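Local coordinates for protein elongation factor G (Thermus thermophilus, PDB 2DY1) that binds GTP with magnesium and probably acts as a GTPase elongation factor in the translocation step of protein synthesis, at residues L285-K290 against R304-R309; D314-E319 against M360-G365. One frame throughout, in Å; residues are numbered along the deposited sequence.

Interaction 1 of 2, residues L285-K290 against R304-R309; sequences LAKVFK and RLYRGR
Tyr306 and Arg307 both face Leu285, the mark of a classic beta bulge in the antiparallel hairpin of strands 285-294 and 298-307. Leu285 O is gripped twice, by Tyr306 N at 2.8 Å and by Arg307 N at 3.3 Å. The extra residue turns the Tyr306 side chain toward the partner strand, and it can be followed outward. Its CB sits 3.5 Å from Leu285 O, and CG is anti to the carbonyl carbon, beside the backbone N (chi1 -67°). Farther out, CD2 lies 4.0 Å from Ala286 CA and CE2 3.7 Å from Lys287 CB, which comes in at the ring edge. The hydroxyl passes Lys287 CD and hydrogen-bonds to Glu96 O. One ring face takes Arg304 CG, while CD1 lies over the centre of the Arg304 guanidinium. Arg304 NE bonds to Leu305 O, and NH1 and NH2 continue to Ala97 O and Asp99. Beyond the bulge, Lys287 and Arg304 exchange paired backbone bonds, Arg304 N to Lys287 O at 2.9 Å. Lys287 NZ reaches Pro374 O and Glu96. Apolar stems thus pack on the tyrosine while their charged ends are paired beyond it, which probably lowers the cost of burying an arginine and a lysine here.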
# COMPACT_ATOMS: atom_id res chain seq x y z
N LEU A 285 22.49 11.98 -5.13
CA LEU A 285 21.56 10.93 -5.53
C LEU A 285 20.41 11.15 -4.58
O LEU A 285 20.60 11.21 -3.37
CB LEU A 285 22.14 9.53 -5.31
CG LEU A 285 21.13 8.38 -5.55
CD1 LEU A 285 20.63 8.38 -7.01
CD2 LEU A 285 21.79 7.06 -5.19
N ALA A 286 19.21 11.31 -5.15
CA ALA A 286 18.01 11.58 -4.35
C ALA A 286 16.78 10.96 -4.99
O ALA A 286 16.80 10.51 -6.14
CB ALA A 286 17.80 13.09 -4.24
N LYS A 287 15.69 10.95 -4.24
CA LYS A 287 14.46 10.40 -4.77
C LYS A 287 13.26 11.09 -4.12
O LYS A 287 13.32 11.44 -2.94
CB LYS A 287 14.41 8.90 -4.46
CG LYS A 287 13.18 8.21 -4.97
CD LYS A 287 13.32 6.68 -4.87
CE LYS A 287 12.08 6.00 -5.38
NZ LYS A 287 12.24 4.52 -5.41
N VAL A 288 12.19 11.29 -4.89
CA VAL A 288 10.96 11.90 -4.35
C VAL A 288 10.23 10.68 -3.76
O VAL A 288 9.76 9.82 -4.50
CB VAL A 288 10.11 12.50 -5.47
CG1 VAL A 288 8.78 13.00 -4.92
CG2 VAL A 288 10.86 13.68 -6.12
N PHE A 289 10.14 10.60 -2.42
CA PHE A 289 9.50 9.44 -1.81
C PHE A 289 8.03 9.65 -1.52
O PHE A 289 7.31 8.69 -1.27
CB PHE A 289 10.25 8.98 -0.55
CG PHE A 289 10.14 9.91 0.62
CD1 PHE A 289 9.16 9.70 1.61
CD2 PHE A 289 11.04 10.96 0.77
CE1 PHE A 289 9.11 10.56 2.74
CE2 PHE A 289 11.00 11.80 1.87
CZ PHE A 289 10.03 11.60 2.86
N LYS A 290 7.60 10.90 -1.51
CA LYS A 290 6.18 11.20 -1.32
C LYS A 290 5.87 12.60 -1.78
O LYS A 290 6.78 13.45 -1.94
CB LYS A 290 5.73 11.05 0.15
CG LYS A 290 6.27 12.11 1.08
CD LYS A 290 5.57 12.14 2.44
CE LYS A 290 4.25 12.93 2.34
NZ LYS A 290 3.34 12.69 3.52
N ARG A 304 14.43 12.64 -0.49
CA ARG A 304 15.46 12.11 0.39
C ARG A 304 16.77 12.26 -0.39
O ARG A 304 16.85 11.84 -1.54
CB ARG A 304 15.25 10.63 0.69
CG ARG A 304 16.54 9.93 1.20
CD ARG A 304 17.00 10.45 2.57
NE ARG A 304 18.41 10.12 2.79
CZ ARG A 304 18.87 8.95 3.22
NH1 ARG A 304 18.05 7.94 3.51
NH2 ARG A 304 20.20 8.78 3.30
N LEU A 305 17.76 12.88 0.24
CA LEU A 305 19.08 13.03 -0.38
C LEU A 305 19.89 11.86 0.19
O LEU A 305 20.25 11.86 1.37
CB LEU A 305 19.71 14.37 0.01
CG LEU A 305 21.09 14.70 -0.60
CD1 LEU A 305 21.01 14.69 -2.12
CD2 LEU A 305 21.54 16.06 -0.10
N TYR A 306 20.17 10.88 -0.66
CA TYR A 306 20.89 9.69 -0.22
C TYR A 306 22.37 9.88 -0.17
O TYR A 306 23.06 9.28 0.67
CB TYR A 306 20.61 8.52 -1.17
CG TYR A 306 19.18 7.99 -1.17
CD1 TYR A 306 18.67 7.31 -0.06
CD2 TYR A 306 18.36 8.13 -2.29
CE1 TYR A 306 17.38 6.76 -0.07
CE2 TYR A 306 17.05 7.58 -2.31
CZ TYR A 306 16.58 6.90 -1.20
OH TYR A 306 15.32 6.35 -1.23
N ARG A 307 22.87 10.72 -1.07
CA ARG A 307 24.31 10.91 -1.17
C ARG A 307 24.54 12.27 -1.72
O ARG A 307 23.71 12.78 -2.44
CB ARG A 307 24.88 9.87 -2.15
CG ARG A 307 26.42 9.76 -2.19
CD ARG A 307 26.82 8.63 -3.14
NE ARG A 307 26.41 8.89 -4.51
CZ ARG A 307 26.22 7.96 -5.43
NH1 ARG A 307 26.41 6.68 -5.13
NH2 ARG A 307 25.84 8.30 -6.65
N GLY A 308 25.68 12.85 -1.36
CA GLY A 308 26.03 14.16 -1.87
C GLY A 308 25.64 15.31 -0.99
O GLY A 308 25.07 15.14 0.08
N ARG A 309 25.95 16.51 -1.46
CA ARG A 309 25.65 17.70 -0.71
C ARG A 309 25.02 18.71 -1.66
O ARG A 309 25.30 18.71 -2.86
CB ARG A 309 26.94 18.24 -0.08
CG ARG A 309 26.82 19.53 0.70
CD ARG A 309 28.05 19.76 1.57
NE ARG A 309 28.03 21.09 2.17
CZ ARG A 309 28.35 22.20 1.50
NH1 ARG A 309 28.72 22.13 0.23
NH2 ARG A 309 28.27 23.38 2.10

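Interaction 2 of 2, residues D314-E319 against M360-G365; sequences DSLQSE and MVLWQG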
# COMPACT_ATOMS: atom_id res chain seq x y z
N ASP A 314 21.63 25.12 -6.54
CA ASP A 314 22.06 23.92 -7.24
C ASP A 314 20.92 23.29 -8.03
O ASP A 314 19.75 23.62 -7.81
CB ASP A 314 22.61 22.89 -6.26
CG ASP A 314 23.95 23.29 -5.68
OD1 ASP A 314 24.47 22.56 -4.82
OD2 ASP A 314 24.48 24.34 -6.11
N SER A 315 21.27 22.41 -8.95
CA SER A 315 20.31 21.70 -9.78
C SER A 315 20.60 20.21 -9.77
O SER A 315 21.73 19.78 -9.56
CB SER A 315 20.40 22.18 -11.24
OG SER A 315 19.86 23.47 -11.39
N LEU A 316 19.56 19.41 -10.03
CA LEU A 316 19.67 17.97 -10.11
C LEU A 316 19.07 17.54 -11.45
O LEU A 316 18.12 18.16 -11.92
CB LEU A 316 18.87 17.30 -8.99
CG LEU A 316 19.40 17.49 -7.57
CD1 LEU A 316 18.35 17.06 -6.56
CD2 LEU A 316 20.68 16.69 -7.42
N GLN A 317 19.64 16.50 -12.05
CA GLN A 317 19.11 15.97 -13.30
C GLN A 317 17.94 15.06 -12.94
O GLN A 317 17.87 14.54 -11.84
CB GLN A 317 20.19 15.15 -14.01
CG GLN A 317 19.77 14.66 -15.38
CD GLN A 317 19.52 15.81 -16.34
OE1 GLN A 317 20.46 16.35 -16.93
NE2 GLN A 317 18.26 16.20 -16.49
N SER A 318 17.01 14.89 -13.87
CA SER A 318 15.86 14.01 -13.65
C SER A 318 15.36 13.62 -15.01
O SER A 318 15.76 14.23 -16.02
CB SER A 318 14.74 14.71 -12.90
OG SER A 318 13.91 15.46 -13.77
N GLU A 319 14.47 12.64 -15.06
CA GLU A 319 13.94 12.20 -16.35
C GLU A 319 13.14 13.31 -17.03
O GLU A 319 12.91 13.26 -18.24
CB GLU A 319 13.05 10.97 -16.16
CG GLU A 319 13.79 9.73 -15.65
CD GLU A 319 14.77 9.15 -16.67
OE1 GLU A 319 14.74 9.56 -17.85
OE2 GLU A 319 15.55 8.25 -16.29
N MET A 360 10.28 9.56 -8.49
CA MET A 360 11.23 10.19 -9.39
C MET A 360 12.63 10.23 -8.77
O MET A 360 12.81 10.64 -7.62
CB MET A 360 10.74 11.61 -9.67
CG MET A 360 11.35 12.31 -10.86
SD MET A 360 10.35 13.78 -11.14
CE MET A 360 9.04 13.17 -11.65
N VAL A 361 13.63 9.80 -9.54
CA VAL A 361 15.01 9.79 -9.09
C VAL A 361 15.70 11.06 -9.59
O VAL A 361 15.42 11.54 -10.70
CB VAL A 361 15.73 8.54 -9.63
CG1 VAL A 361 17.17 8.47 -9.08
CG2 VAL A 361 14.94 7.27 -9.22
N LEU A 362 16.56 11.63 -8.76
CA LEU A 362 17.29 12.84 -9.12
C LEU A 362 18.77 12.58 -8.89
O LEU A 362 19.15 11.89 -7.95
CB LEU A 362 16.82 14.01 -8.26
CG LEU A 362 15.30 14.16 -8.25
CD1 LEU A 362 14.86 14.91 -6.99
CD2 LEU A 362 14.85 14.86 -9.49
N TRP A 363 19.62 13.15 -9.74
CA TRP A 363 21.03 12.87 -9.58
C TRP A 363 21.90 13.92 -10.25
O TRP A 363 21.42 14.79 -10.95
CB TRP A 363 21.35 11.52 -10.26
CG TRP A 363 21.18 11.55 -11.79
CD1 TRP A 363 22.14 11.84 -12.73
CD2 TRP A 363 19.96 11.33 -12.52
NE1 TRP A 363 21.59 11.82 -14.00
CE2 TRP A 363 20.26 11.51 -13.90
CE3 TRP A 363 18.65 11.01 -12.15
CZ2 TRP A 363 19.29 11.37 -14.91
CZ3 TRP A 363 17.68 10.87 -13.16
CH2 TRP A 363 18.01 11.05 -14.52
N GLN A 364 23.20 13.78 -10.01
CA GLN A 364 24.20 14.57 -10.72
C GLN A 364 25.16 13.50 -11.25
O GLN A 364 25.29 12.43 -10.67
CB GLN A 364 24.93 15.56 -9.81
CG GLN A 364 24.11 16.78 -9.55
CD GLN A 364 24.88 17.84 -8.79
OE1 GLN A 364 26.05 17.64 -8.45
NE2 GLN A 364 24.23 18.96 -8.53
N GLY A 365 25.79 13.77 -12.38
CA GLY A 365 26.71 12.80 -12.94
C GLY A 365 25.99 11.68 -13.67
O GLY A 365 24.92 11.90 -14.26
O HOH W 1 13.64 11.36 -12.68
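Gln317 lies against one face of the Trp363 indole, one of the two close-packed places in the contact. Gln317 CB stands over the five-membered ring, 3.8 Å from its centroid and 20° off the normal, a CH-pi contact. CG, anti to the backbone N (chi1 -175°), comes to the six-membered ring, 3.4 Å from Trp363 CZ2. Farther along the same face comes Ser318 N, offset toward the rim. Trp363 CB points away from the opposing segment; CG sits between the backbone N and the carbonyl carbon (chi1 66°), and from there the indole returns over Gln317 and Ser318. An alanine in place of Trp363 would probably leave the CB and CG of Gln317 without their aromatic cover and open a gap beside Ser318.

Between Gln317 and Trp363 themselves the backbones form a single antiparallel hydrogen-bonded bridge: Gln317 N gives a 2.7 Å bond to Trp363 O, and Trp363 N returns one to Gln317 O. The bridge, next to strand 314-316, links the outermost strands of two antiparallel sheets, as in the beta barrel that domain 2 of translational GTPases forms. Leu316 and Leu362 cross at about a right angle, Leu316 CD1 3.8 Å from Leu362 CB, and the tight pair is Ser318 CB with Leu362 CD2 at 3.4 Å.

Toward either end the fit loosens and polar links take over. At one, the extended Gln364 chain lays NE2 2.8 Å from Ser315 O, nearly straight on to the carbonyl. At the other, backbone contact gives way to a water that accepts from Glu319 N and donates to Val361 O at 2.7 Å. The exposed Glu319 reaches the indole distantly, OE2 4.1 Å from Trp363 CH2, and its carboxylate forms a salt bridge with Lys367.

How the interactions relate
Strands 285-294 and 361-363 lie next to each other in one antiparallel sheet, and this is where the two interactions meet, their centres about 9 Å apart. Ala286 O lies 2.9 Å from Leu362 N, and Val288 N is equally far from Met360 O; both are probable hydrogen bonds. Strand 285-294 therefore takes the hairpin partner of interaction 1 on one edge and the strand of interaction 2 on the other. Interaction 1 is turned to the GTP-binding domain, whose Glu96, Ala97 and Asp99 receive its polar side chains; the side chain of Phe289 is about 11 Å from that of the magnesium-binding Thr61. Interaction 2 lies away from the nucleotide and magnesium sites.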